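Local structure of topoisomerase I-like protein (Leishmania donovani, 2B9S) at residues D[179-184]-D[196-201]; D[186-191]-D[204-209]; D[172-177]-D[220-225]. The protein catalyses DNA relaxation as a heterodimeric type I topoisomerase, probably by transiently cutting one strand through a covalent protein-DNA intermediate and rejoining it. All blocks are in the same frame, centred on the assembly; numbering follows the deposited sequence.

Contact 1: D[179-184]-D[196-201]; sequences VQPEDI and VPPAGH
The imidazole of His201 stands at about a right angle to the side chain of Glu182, with ring and carboxylate planes turned 56° from each other. Its ND1 donates to Glu182 OE1 at 3.1 Å, meeting the syn side of that oxygen close to the carboxylate plane. The glutamate chain bends at its second torsion (chi2 73°), which puts CD at the edge of the ring. OE2 is hydrogen-bonded to the backbone N of Lys202 and lies 3.4 Å from His201 CB, so the carboxylate grips both the ring and the main chain beyond it. Pro181 crosses His201 obliquely, its CG 3.5 Å from His201 CB and 3.8 Å from Pro198 CD. The two segments lie in the loops before and after strand 185-187 of the mixed sheet in the DNA-binding fragment, one with a short 3-10 segment at Pro181 to Asp183, the other with a type II turn from Pro198 to His201 that has Gly200 at its positive-phi position. Gln180 adds a looser touch, its amide turned only 17° from the imidazole plane and NE2 placed 3.8 Å from His201 CE1. Pro181 also touches Phe32.

Contact 2: D[186-191]-D[204-209]; sequences INIGET and AAVQHD
Ile186 and Ile188 hydrogen-bond by their backbones to Ala205 and Gln207, with Ile186 opposite Val206 and Asn187 opposite Gln207 in parallel register. Ile186 uses both its backbone N and O, N to Ala205 O at 3.0 Å and O from Gln207 N at 2.9 Å; Ile188 N bonds to Gln207 O. This is a crossover between adjacent parallel strands, without helix, at the edge of the mixed sheet; antiparallel strand 216-219 lies on the other side of 185-187. A second group of bonds centres on the Asn187 side chain, which reaches the Gln207 amide and the backbone of Asp209. Its CG is anti to the backbone N (chi1 -168°), which brings it near Asp209 N, and OD1 accepts twice: from Asp209 N at 2.9 Å, in the carbonyl plane on a lone pair, and from Gln207 NE2 at 3.1 Å, well above that plane. Its ND2 donates to Asp209 O at 3.2 Å and also to Trp214 O. His208 ND1 donates to Ile188 O at 2.8 Å, 52° out of the carbonyl plane, while Glu190 CA makes a CH-pi contact over one ring face, 3.9 Å from the centroid. Ile188 CG2 and Val206 CG1 add apolar contact at 4.0 Å.

Contact 3: D[172-177]-D[220-225]; sequences MGKLKV and DSVAGN. With nucleotides of chain C.
The carboxylate of Asp220 meets the aliphatic part of Lys176 with one oxygen, OD1 lying 3.2 Å from Lys176 CG, and the two side chains cross at about a right angle. Asp220 OD2 takes a weak hydrogen bond from Val222 N. Val222 CG2 packs beside this meeting point, 3.8 Å from Lys176 CB, and the valine also rests on Phe163 and Leu171. The Ser221 hydroxyl lies between its own N and carbonyl carbon (chi1 67°), where OG accepts from Val177 N at 2.9 Å in a nearly straight bond (166°). A water completes the join, donating to Val177 O at 2.8 Å and accepting from Ser221 N at 3.2 Å. Lys174 slides past Val222 in the opposite direction and gives a weak bond from NZ to Val222 O at 3.3 Å. The Lys176 chain bends at chi2 and chi3, and its NZ donates to OP1 of DA13 of chain C at 3.0 Å. Glu158 salt-bridges the same ammonium and would be expected to hold it in place. A strand lysine on a phosphate, beside the turn joining strands 216-219 and 226-229, makes this part of the DNA-binding surface.

Followed from the N terminus, the chain passes first through 172-177, whose partner 220-225 comes last, so contact 3 closes a wide loop that encloses the other two. Within it, contact 1 closes a loop from 179-184 to 196-201, and contact 2 another from 186-191 to 204-209; their segments alternate, so these two loops cross. They also touch directly, Ile184 O lying 2.8 Å from Ala204 N in a probable hydrogen bond. Contact 2 pairs two strands of the mixed sheet, contact 1 ties together the loops before and after strand 185-187, and contact 3 fastens strand 175-176 to the turn between strands 216-219 and 226-229, about 26 Å from contact 2 between centres.

Contact 1: D[179-184]-D[196-201]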
ATOM      1  N   VAL D 179      -7.595  18.850  -5.657  1.00 26.05           N
ATOM      2  CA  VAL D 179      -6.693  19.473  -4.693  1.00 27.29           C
ATOM      3  C   VAL D 179      -6.236  20.869  -5.179  1.00 27.72           C
ATOM      4  O   VAL D 179      -5.675  21.013  -6.271  1.00 29.18           O
ATOM      5  CB  VAL D 179      -5.466  18.566  -4.428  1.00 26.05           C
ATOM      6  CG1 VAL D 179      -4.591  19.130  -3.294  1.00 25.27           C
ATOM      7  CG2 VAL D 179      -5.919  17.139  -4.116  1.00 24.27           C
ATOM      8  N   GLN D 180      -6.491  21.889  -4.362  1.00 29.39           N
ATOM      9  CA  GLN D 180      -6.007  23.260  -4.620  1.00 29.45           C
ATOM     10  C   GLN D 180      -4.675  23.543  -3.883  1.00 28.23           C
ATOM     11  O   GLN D 180      -4.345  22.860  -2.907  1.00 27.04           O
ATOM     12  CB  GLN D 180      -7.073  24.294  -4.223  1.00 29.67           C
ATOM     13  CG  GLN D 180      -8.396  24.268  -5.065  1.00 31.73           C
ATOM     14  CD  GLN D 180      -8.215  24.498  -6.587  1.00 33.73           C
ATOM     15  OE1 GLN D 180      -9.057  24.079  -7.384  1.00 36.50           O
ATOM     16  NE2 GLN D 180      -7.134  25.155  -6.984  1.00 33.63           N
ATOM     17  N   PRO D 181      -3.898  24.540  -4.356  1.00 28.21           N
ATOM     18  CA  PRO D 181      -2.736  24.970  -3.577  1.00 26.87           C
ATOM     19  C   PRO D 181      -3.047  25.240  -2.090  1.00 28.08           C
ATOM     20  O   PRO D 181      -2.219  24.938  -1.232  1.00 26.59           O
ATOM     21  CB  PRO D 181      -2.297  26.247  -4.288  1.00 26.26           C
ATOM     22  CG  PRO D 181      -2.781  26.090  -5.690  1.00 25.72           C
ATOM     23  CD  PRO D 181      -4.031  25.302  -5.624  1.00 27.79           C
ATOM     24  N   GLU D 182      -4.244  25.758  -1.799  1.00 27.63           N
ATOM     25  CA  GLU D 182      -4.673  26.058  -0.436  1.00 29.73           C
ATOM     26  C   GLU D 182      -4.848  24.822   0.442  1.00 29.56           C
ATOM     27  O   GLU D 182      -4.985  24.935   1.663  1.00 29.51           O
ATOM     28  CB  GLU D 182      -5.982  26.870  -0.451  1.00 31.56           C
ATOM     29  CG  GLU D 182      -5.823  28.363  -0.844  1.00 34.56           C
ATOM     30  CD  GLU D 182      -5.525  28.623  -2.345  1.00 35.02           C
ATOM     31  OE1 GLU D 182      -5.789  27.773  -3.218  1.00 38.13           O
ATOM     32  OE2 GLU D 182      -5.033  29.711  -2.668  1.00 36.93           O
ATOM     33  N   ASP D 183      -4.862  23.650  -0.185  1.00 30.66           N
ATOM     34  CA  ASP D 183      -5.007  22.372   0.521  1.00 30.31           C
ATOM     35  C   ASP D 183      -3.647  21.788   0.923  1.00 29.80           C
ATOM     36  O   ASP D 183      -3.568  20.948   1.825  1.00 31.69           O
ATOM     37  CB  ASP D 183      -5.765  21.370  -0.375  1.00 32.00           C
ATOM     38  CG  ASP D 183      -7.178  21.834  -0.725  1.00 31.55           C
ATOM     39  OD1 ASP D 183      -7.862  22.356   0.171  1.00 33.26           O
ATOM     40  OD2 ASP D 183      -7.616  21.679  -1.887  1.00 30.33           O
ATOM     41  N   ILE D 184      -2.589  22.251   0.250  1.00 29.42           N
ATOM     42  CA  ILE D 184      -1.246  21.652   0.315  1.00 27.75           C
ATOM     43  C   ILE D 184      -0.294  22.390   1.256  1.00 26.77           C
ATOM     44  O   ILE D 184      -0.109  23.612   1.164  1.00 26.00           O
ATOM     45  CB  ILE D 184      -0.629  21.517  -1.099  1.00 27.63           C
ATOM     46  CG1 ILE D 184      -1.500  20.584  -1.946  1.00 27.35           C
ATOM     47  CG2 ILE D 184       0.819  20.982  -1.048  1.00 25.85           C
ATOM     48  CD1 ILE D 184      -1.313  20.724  -3.440  1.00 28.02           C
ATOM     49  N   VAL D 196       6.861  28.307  -5.873  1.00 36.83           N
ATOM     50  CA  VAL D 196       5.876  29.383  -6.087  1.00 38.18           C
ATOM     51  C   VAL D 196       4.508  28.738  -6.314  1.00 38.11           C
ATOM     52  O   VAL D 196       4.396  27.843  -7.142  1.00 37.33           O
ATOM     53  CB  VAL D 196       6.253  30.301  -7.307  1.00 39.03           C
ATOM     54  CG1 VAL D 196       5.349  31.528  -7.371  1.00 39.49           C
ATOM     55  CG2 VAL D 196       7.722  30.725  -7.251  1.00 39.40           C
ATOM     56  N   PRO D 197       3.476  29.145  -5.545  1.00 39.31           N
ATOM     57  CA  PRO D 197       2.144  28.652  -5.897  1.00 39.82           C
ATOM     58  C   PRO D 197       1.657  29.215  -7.244  1.00 42.47           C
ATOM     59  O   PRO D 197       2.108  30.306  -7.660  1.00 43.35           O
ATOM     60  CB  PRO D 197       1.258  29.151  -4.739  1.00 39.06           C
ATOM     61  CG  PRO D 197       1.985  30.292  -4.137  1.00 38.71           C
ATOM     62  CD  PRO D 197       3.454  29.992  -4.330  1.00 39.70           C
ATOM     63  N   PRO D 198       0.751  28.477  -7.936  1.00 41.86           N
ATOM     64  CA  PRO D 198       0.101  29.012  -9.138  1.00 41.25           C
ATOM     65  C   PRO D 198      -0.432  30.424  -8.925  1.00 41.53           C
ATOM     66  O   PRO D 198      -0.868  30.769  -7.819  1.00 40.66           O
ATOM     67  CB  PRO D 198      -1.061  28.039  -9.371  1.00 41.18           C
ATOM     68  CG  PRO D 198      -0.527  26.749  -8.882  1.00 42.40           C
ATOM     69  CD  PRO D 198       0.308  27.099  -7.653  1.00 41.15           C
ATOM     70  N   ALA D 199      -0.378  31.223  -9.992  1.00 41.90           N
ATOM     71  CA  ALA D 199      -0.765  32.618  -9.956  1.00 41.22           C
ATOM     72  C   ALA D 199      -2.168  32.766  -9.351  1.00 41.83           C
ATOM     73  O   ALA D 199      -3.130  32.109  -9.794  1.00 40.75           O
ATOM     74  CB  ALA D 199      -0.698  33.210 -11.371  1.00 41.32           C
ATOM     75  N   GLY D 200      -2.262  33.580  -8.298  1.00 40.47           N
ATOM     76  CA  GLY D 200      -3.545  33.852  -7.662  1.00 38.01           C
ATOM     77  C   GLY D 200      -3.892  32.923  -6.517  1.00 37.74           C
ATOM     78  O   GLY D 200      -4.899  33.124  -5.834  1.00 33.88           O
ATOM     79  N   HIS D 201      -3.056  31.907  -6.294  1.00 37.38           N
ATOM     80  CA  HIS D 201      -3.298  30.963  -5.197  1.00 38.21           C
ATOM     81  C   HIS D 201      -2.162  31.043  -4.183  1.00 38.82           C
ATOM     82  O   HIS D 201      -1.125  31.642  -4.471  1.00 39.42           O
ATOM     83  CB  HIS D 201      -3.473  29.540  -5.740  1.00 35.26           C
ATOM     84  CG  HIS D 201      -4.707  29.362  -6.571  1.00 36.93           C
ATOM     85  ND1 HIS D 201      -5.923  29.004  -6.030  1.00 35.63           N
ATOM     86  CD2 HIS D 201      -4.917  29.507  -7.903  1.00 36.28           C
ATOM     87  CE1 HIS D 201      -6.829  28.933  -6.990  1.00 37.19           C
ATOM     88  NE2 HIS D 201      -6.250  29.244  -8.140  1.00 39.38           N
TER

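Contact 2: D[186-191]-D[204-209]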
ATOM      1  N   ILE D 186       3.541  22.664   2.371  1.00 26.01           N
ATOM      2  CA  ILE D 186       4.894  22.447   1.863  1.00 25.73           C
ATOM      3  C   ILE D 186       5.851  22.260   3.039  1.00 25.64           C
ATOM      4  O   ILE D 186       5.842  23.034   4.001  1.00 25.32           O
ATOM      5  CB  ILE D 186       5.325  23.624   0.942  1.00 25.02           C
ATOM      6  CG1 ILE D 186       4.481  23.642  -0.348  1.00 24.52           C
ATOM      7  CG2 ILE D 186       6.818  23.579   0.653  1.00 28.66           C
ATOM      8  CD1 ILE D 186       4.891  22.652  -1.453  1.00 24.05           C
ATOM      9  N   ASN D 187       6.637  21.186   2.984  1.00 26.30           N
ATOM     10  CA  ASN D 187       7.715  20.973   3.948  1.00 24.53           C
ATOM     11  C   ASN D 187       9.045  21.106   3.225  1.00 26.12           C
ATOM     12  O   ASN D 187       9.325  20.354   2.285  1.00 24.90           O
ATOM     13  CB  ASN D 187       7.631  19.604   4.624  1.00 23.19           C
ATOM     14  CG  ASN D 187       8.555  19.491   5.821  1.00 20.41           C
ATOM     15  OD1 ASN D 187       8.460  20.271   6.748  1.00 17.95           O
ATOM     16  ND2 ASN D 187       9.439  18.510   5.807  1.00 19.18           N
ATOM     17  N   ILE D 188       9.848  22.069   3.679  1.00 26.97           N
ATOM     18  CA  ILE D 188      11.098  22.455   3.016  1.00 28.21           C
ATOM     19  C   ILE D 188      12.115  23.044   4.028  1.00 29.07           C
ATOM     20  O   ILE D 188      11.746  23.351   5.167  1.00 28.70           O
ATOM     21  CB  ILE D 188      10.776  23.446   1.859  1.00 27.19           C
ATOM     22  CG1 ILE D 188      11.862  23.412   0.777  1.00 27.00           C
ATOM     23  CG2 ILE D 188      10.378  24.829   2.400  1.00 25.63           C
ATOM     24  CD1 ILE D 188      11.474  24.065  -0.500  1.00 24.16           C
ATOM     25  N   GLY D 189      13.381  23.196   3.621  1.00 30.73           N
ATOM     26  CA  GLY D 189      14.401  23.822   4.487  1.00 29.06           C
ATOM     27  C   GLY D 189      14.184  25.308   4.701  1.00 29.14           C
ATOM     28  O   GLY D 189      13.753  26.007   3.792  1.00 29.11           O
ATOM     29  N   GLU D 190      14.488  25.790   5.906  1.00 31.92           N
ATOM     30  CA  GLU D 190      14.392  27.224   6.262  1.00 32.57           C
ATOM     31  C   GLU D 190      15.077  28.177   5.266  1.00 33.04           C
ATOM     32  O   GLU D 190      14.633  29.300   5.074  1.00 32.64           O
ATOM     33  CB  GLU D 190      15.021  27.509   7.637  1.00 34.22           C
ATOM     34  CG  GLU D 190      14.774  26.510   8.732  1.00 37.24           C
ATOM     35  CD  GLU D 190      15.705  25.319   8.648  1.00 36.64           C
ATOM     36  OE1 GLU D 190      16.840  25.367   9.193  1.00 36.26           O
ATOM     37  OE2 GLU D 190      15.283  24.331   8.025  1.00 36.35           O
ATOM     38  N   THR D 191      16.182  27.741   4.671  1.00 33.61           N
ATOM     39  CA  THR D 191      16.991  28.609   3.820  1.00 32.19           C
ATOM     40  C   THR D 191      16.767  28.326   2.340  1.00 33.33           C
ATOM     41  O   THR D 191      17.401  28.959   1.497  1.00 33.74           O
ATOM     42  CB  THR D 191      18.532  28.473   4.131  1.00 32.66           C
ATOM     43  OG1 THR D 191      19.009  27.173   3.745  1.00 33.47           O
ATOM     44  CG2 THR D 191      18.832  28.699   5.599  1.00 30.90           C
ATOM     45  N   ALA D 204      -1.286  26.114   1.790  1.00 34.75           N
ATOM     46  CA  ALA D 204      -1.946  26.071   3.109  1.00 33.55           C
ATOM     47  C   ALA D 204      -1.007  26.652   4.161  1.00 32.58           C
ATOM     48  O   ALA D 204      -1.419  27.415   5.029  1.00 30.78           O
ATOM     49  CB  ALA D 204      -2.314  24.635   3.493  1.00 32.58           C
ATOM     50  N   ALA D 205       0.264  26.277   4.041  1.00 30.99           N
ATOM     51  CA  ALA D 205       1.283  26.536   5.035  1.00 31.11           C
ATOM     52  C   ALA D 205       2.622  26.115   4.443  1.00 30.50           C
ATOM     53  O   ALA D 205       2.673  25.269   3.544  1.00 28.18           O
ATOM     54  CB  ALA D 205       0.989  25.755   6.344  1.00 30.96           C
ATOM     55  N   VAL D 206       3.695  26.743   4.924  1.00 31.37           N
ATOM     56  CA  VAL D 206       5.067  26.358   4.576  1.00 30.40           C
ATOM     57  C   VAL D 206       5.736  26.126   5.922  1.00 31.24           C
ATOM     58  O   VAL D 206       5.685  26.969   6.806  1.00 33.36           O
ATOM     59  CB  VAL D 206       5.801  27.445   3.726  1.00 30.60           C
ATOM     60  CG1 VAL D 206       7.222  27.033   3.399  1.00 30.50           C
ATOM     61  CG2 VAL D 206       5.046  27.733   2.427  1.00 30.46           C
ATOM     62  N   GLN D 207       6.281  24.936   6.104  1.00 31.44           N
ATOM     63  CA  GLN D 207       6.933  24.568   7.348  1.00 28.48           C
ATOM     64  C   GLN D 207       8.324  24.007   7.031  1.00 28.75           C
ATOM     65  O   GLN D 207       8.690  23.799   5.853  1.00 26.74           O
ATOM     66  CB  GLN D 207       6.085  23.553   8.127  1.00 28.21           C
ATOM     67  CG  GLN D 207       5.826  22.236   7.359  1.00 26.48           C
ATOM     68  CD  GLN D 207       5.156  21.190   8.204  1.00 25.13           C
ATOM     69  OE1 GLN D 207       4.042  21.398   8.681  1.00 24.32           O
ATOM     70  NE2 GLN D 207       5.828  20.051   8.398  1.00 23.59           N
ATOM     71  N   HIS D 208       9.086  23.777   8.096  1.00 28.49           N
ATOM     72  CA  HIS D 208      10.490  23.419   8.003  1.00 27.82           C
ATOM     73  C   HIS D 208      10.770  22.371   9.044  1.00 28.78           C
ATOM     74  O   HIS D 208      11.607  22.586   9.937  1.00 28.90           O
ATOM     75  CB  HIS D 208      11.380  24.667   8.243  1.00 26.96           C
ATOM     76  CG  HIS D 208      10.939  25.872   7.473  1.00 24.83           C
ATOM     77  ND1 HIS D 208      11.023  25.942   6.100  1.00 23.67           N
ATOM     78  CD2 HIS D 208      10.345  27.022   7.875  1.00 24.36           C
ATOM     79  CE1 HIS D 208      10.523  27.096   5.688  1.00 23.46           C
ATOM     80  NE2 HIS D 208      10.115  27.774   6.746  1.00 24.41           N
ATOM     81  N   ASP D 209      10.081  21.233   8.923  1.00 28.23           N
ATOM     82  CA  ASP D 209      10.161  20.152   9.917  1.00 30.03           C
ATOM     83  C   ASP D 209      11.245  19.138   9.517  1.00 29.87           C
ATOM     84  O   ASP D 209      11.072  18.362   8.563  1.00 30.71           O
ATOM     85  CB  ASP D 209       8.769  19.492  10.112  1.00 29.60           C
ATOM     86  CG  ASP D 209       8.714  18.505  11.295  1.00 30.97           C
ATOM     87  OD1 ASP D 209       9.738  18.276  11.979  1.00 31.28           O
ATOM     88  OD2 ASP D 209       7.624  17.937  11.550  1.00 30.43           O
TER

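Contact 3: D[172-177]-D[220-225]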
ATOM      1  N   MET D 172     -17.178   3.637  -2.017  1.00 20.55           N
ATOM      2  CA  MET D 172     -16.834   3.541  -3.433  1.00 21.80           C
ATOM      3  C   MET D 172     -17.821   4.436  -4.241  1.00 23.05           C
ATOM      4  O   MET D 172     -19.017   4.500  -3.910  1.00 22.09           O
ATOM      5  CB  MET D 172     -16.852   2.093  -3.924  1.00 18.95           C
ATOM      6  CG  MET D 172     -18.228   1.435  -3.868  1.00 19.41           C
ATOM      7  SD  MET D 172     -18.306  -0.079  -4.828  1.00 22.88           S
ATOM      8  CE  MET D 172     -17.144  -1.120  -3.927  1.00 18.83           C
ATOM      9  N   GLY D 173     -17.301   5.157  -5.238  1.00 22.29           N
ATOM     10  CA  GLY D 173     -18.108   6.062  -6.068  1.00 19.90           C
ATOM     11  C   GLY D 173     -18.126   7.499  -5.592  1.00 21.97           C
ATOM     12  O   GLY D 173     -18.449   8.391  -6.359  1.00 21.78           O
ATOM     13  N   LYS D 174     -17.807   7.728  -4.319  1.00 22.27           N
ATOM     14  CA  LYS D 174     -17.744   9.075  -3.778  1.00 23.51           C
ATOM     15  C   LYS D 174     -16.688   9.944  -4.489  1.00 25.60           C
ATOM     16  O   LYS D 174     -15.615   9.449  -4.895  1.00 25.23           O
ATOM     17  CB  LYS D 174     -17.471   9.021  -2.281  1.00 24.98           C
ATOM     18  CG  LYS D 174     -17.499  10.387  -1.562  1.00 24.57           C
ATOM     19  CD  LYS D 174     -17.120  10.160  -0.139  1.00 24.00           C
ATOM     20  CE  LYS D 174     -17.743  11.174   0.775  1.00 26.72           C
ATOM     21  NZ  LYS D 174     -16.861  12.313   1.004  1.00 25.43           N
ATOM     22  N   LEU D 175     -17.004  11.231  -4.663  1.00 24.08           N
ATOM     23  CA  LEU D 175     -16.073  12.147  -5.316  1.00 23.67           C
ATOM     24  C   LEU D 175     -14.849  12.499  -4.454  1.00 23.24           C
ATOM     25  O   LEU D 175     -14.974  12.990  -3.318  1.00 21.98           O
ATOM     26  CB  LEU D 175     -16.776  13.420  -5.832  1.00 23.37           C
ATOM     27  CG  LEU D 175     -15.977  14.523  -6.564  1.00 23.84           C
ATOM     28  CD1 LEU D 175     -15.355  14.046  -7.846  1.00 21.99           C
ATOM     29  CD2 LEU D 175     -16.838  15.782  -6.825  1.00 23.41           C
ATOM     30  N   LYS D 176     -13.681  12.223  -5.029  1.00 21.32           N
ATOM     31  CA  LYS D 176     -12.417  12.725  -4.547  1.00 25.01           C
ATOM     32  C   LYS D 176     -12.190  14.055  -5.278  1.00 24.00           C
ATOM     33  O   LYS D 176     -11.925  14.068  -6.484  1.00 23.86           O
ATOM     34  CB  LYS D 176     -11.311  11.717  -4.878  1.00 23.71           C
ATOM     35  CG  LYS D 176     -10.059  11.844  -4.034  1.00 25.02           C
ATOM     36  CD  LYS D 176      -8.778  11.607  -4.847  1.00 24.52           C
ATOM     37  CE  LYS D 176      -8.741  10.308  -5.575  1.00 23.88           C
ATOM     38  NZ  LYS D 176      -7.365   9.895  -5.972  1.00 21.67           N
ATOM     39  N   VAL D 177     -12.334  15.172  -4.564  1.00 24.08           N
ATOM     40  CA  VAL D 177     -12.290  16.484  -5.216  1.00 24.88           C
ATOM     41  C   VAL D 177     -10.876  16.939  -5.606  1.00 26.63           C
ATOM     42  O   VAL D 177      -9.859  16.394  -5.118  1.00 26.17           O
ATOM     43  CB  VAL D 177     -13.053  17.597  -4.434  1.00 24.81           C
ATOM     44  CG1 VAL D 177     -14.481  17.151  -4.098  1.00 23.69           C
ATOM     45  CG2 VAL D 177     -12.279  18.054  -3.166  1.00 22.69           C
ATOM     46  N   ASP D 220      -7.075  14.361   1.994  1.00 29.14           N
ATOM     47  CA  ASP D 220      -7.937  13.820   0.935  1.00 31.26           C
ATOM     48  C   ASP D 220      -9.433  13.919   1.300  1.00 29.24           C
ATOM     49  O   ASP D 220      -9.803  13.679   2.437  1.00 26.47           O
ATOM     50  CB  ASP D 220      -7.494  12.380   0.622  1.00 34.92           C
ATOM     51  CG  ASP D 220      -8.605  11.514   0.071  1.00 37.30           C
ATOM     52  OD1 ASP D 220      -8.701  11.434  -1.166  1.00 39.41           O
ATOM     53  OD2 ASP D 220      -9.349  10.891   0.881  1.00 41.09           O
ATOM     54  N   SER D 221     -10.280  14.289   0.336  1.00 28.58           N
ATOM     55  CA  SER D 221     -11.686  14.606   0.624  1.00 27.57           C
ATOM     56  C   SER D 221     -12.615  13.415   0.878  1.00 27.55           C
ATOM     57  O   SER D 221     -13.674  13.585   1.484  1.00 28.71           O
ATOM     58  CB  SER D 221     -12.277  15.476  -0.478  1.00 28.17           C
ATOM     59  OG  SER D 221     -12.366  14.752  -1.692  1.00 29.26           O
ATOM     60  N   VAL D 222     -12.239  12.228   0.417  1.00 25.64           N
ATOM     61  CA  VAL D 222     -13.082  11.035   0.601  1.00 26.31           C
ATOM     62  C   VAL D 222     -13.323  10.715   2.098  1.00 26.13           C
ATOM     63  O   VAL D 222     -14.460  10.576   2.515  1.00 25.22           O
ATOM     64  CB  VAL D 222     -12.524   9.807  -0.163  1.00 24.27           C
ATOM     65  CG1 VAL D 222     -13.325   8.560   0.139  1.00 25.64           C
ATOM     66  CG2 VAL D 222     -12.504  10.063  -1.670  1.00 24.40           C
ATOM     67  N   ALA D 223     -12.242  10.641   2.883  1.00 26.49           N
ATOM     68  CA  ALA D 223     -12.277  10.254   4.302  1.00 24.68           C
ATOM     69  C   ALA D 223     -11.333  11.120   5.177  1.00 25.89           C
ATOM     70  O   ALA D 223     -11.165  10.843   6.378  1.00 29.02           O
ATOM     71  CB  ALA D 223     -11.935   8.750   4.453  1.00 20.97           C
ATOM     72  N   GLY D 224     -10.739  12.171   4.600  1.00 24.31           N
ATOM     73  CA  GLY D 224      -9.803  13.037   5.347  1.00 26.35           C
ATOM     74  C   GLY D 224      -8.414  12.443   5.551  1.00 28.50           C
ATOM     75  O   GLY D 224      -7.666  12.895   6.408  1.00 31.17           O
ATOM     76  N   ASN D 225      -8.073  11.422   4.757  1.00 27.61           N
ATOM     77  CA  ASN D 225      -6.784  10.750   4.827  1.00 26.68           C
ATOM     78  C   ASN D 225      -5.647  11.647   4.346  1.00 27.29           C
ATOM     79  O   ASN D 225      -5.724  12.256   3.259  1.00 25.84           O
ATOM     80  CB  ASN D 225      -6.812   9.475   3.970  1.00 27.09           C
ATOM     81  CG  ASN D 225      -7.556   8.325   4.640  1.00 27.53           C
ATOM     82  OD1 ASN D 225      -7.716   8.299   5.859  1.00 26.97           O
ATOM     83  ND2 ASN D 225      -8.004   7.373   3.842  1.00 24.37           N
TER
ATOM     84  P    DA C  13      -7.038   6.747  -3.634  1.00 23.26           P
ATOM     85  OP1  DA C  13      -7.810   7.220  -4.796  1.00 26.12           O
ATOM     86  OP2  DA C  13      -6.847   7.623  -2.494  1.00 25.38           O
ATOM     87  O5'  DA C  13      -7.683   5.376  -3.089  1.00 25.34           O
ATOM     88  C5'  DA C  13      -7.825   4.224  -3.924  1.00 23.03           C
ATOM     89  C4'  DA C  13      -7.446   2.997  -3.122  1.00 22.17           C
ATOM     90  O4'  DA C  13      -6.008   2.836  -3.051  1.00 21.89           O
ATOM     91  C3'  DA C  13      -7.918   3.005  -1.671  1.00 21.60           C
ATOM     92  O3'  DA C  13      -8.522   1.758  -1.499  1.00 19.45           O
ATOM     93  C2'  DA C  13      -6.635   3.258  -0.832  1.00 19.16           C
ATOM     94  C1'  DA C  13      -5.587   2.584  -1.713  1.00 19.54           C
ATOM     95  N9   DA C  13      -4.240   3.140  -1.572  1.00 19.23           N
ATOM     96  C8   DA C  13      -3.914   4.459  -1.784  1.00 17.09           C
ATOM     97  N7   DA C  13      -2.652   4.720  -1.583  1.00 17.82           N
ATOM     98  C5   DA C  13      -2.105   3.477  -1.256  1.00 18.10           C
ATOM     99  C6   DA C  13      -0.781   3.081  -0.924  1.00 17.85           C
ATOM    100  N6   DA C  13       0.253   3.924  -0.930  1.00 18.24           N
ATOM    101  N1   DA C  13      -0.560   1.791  -0.611  1.00 17.59           N
ATOM    102  C2   DA C  13      -1.607   0.923  -0.639  1.00 18.03           C
ATOM    103  N3   DA C  13      -2.890   1.181  -0.926  1.00 18.91           N
ATOM    104  C4   DA C  13      -3.079   2.487  -1.227  1.00 17.30           C
TER
HETATM  105  O   HOH W   1      -9.329  15.585  -2.472  1.00 27.45           O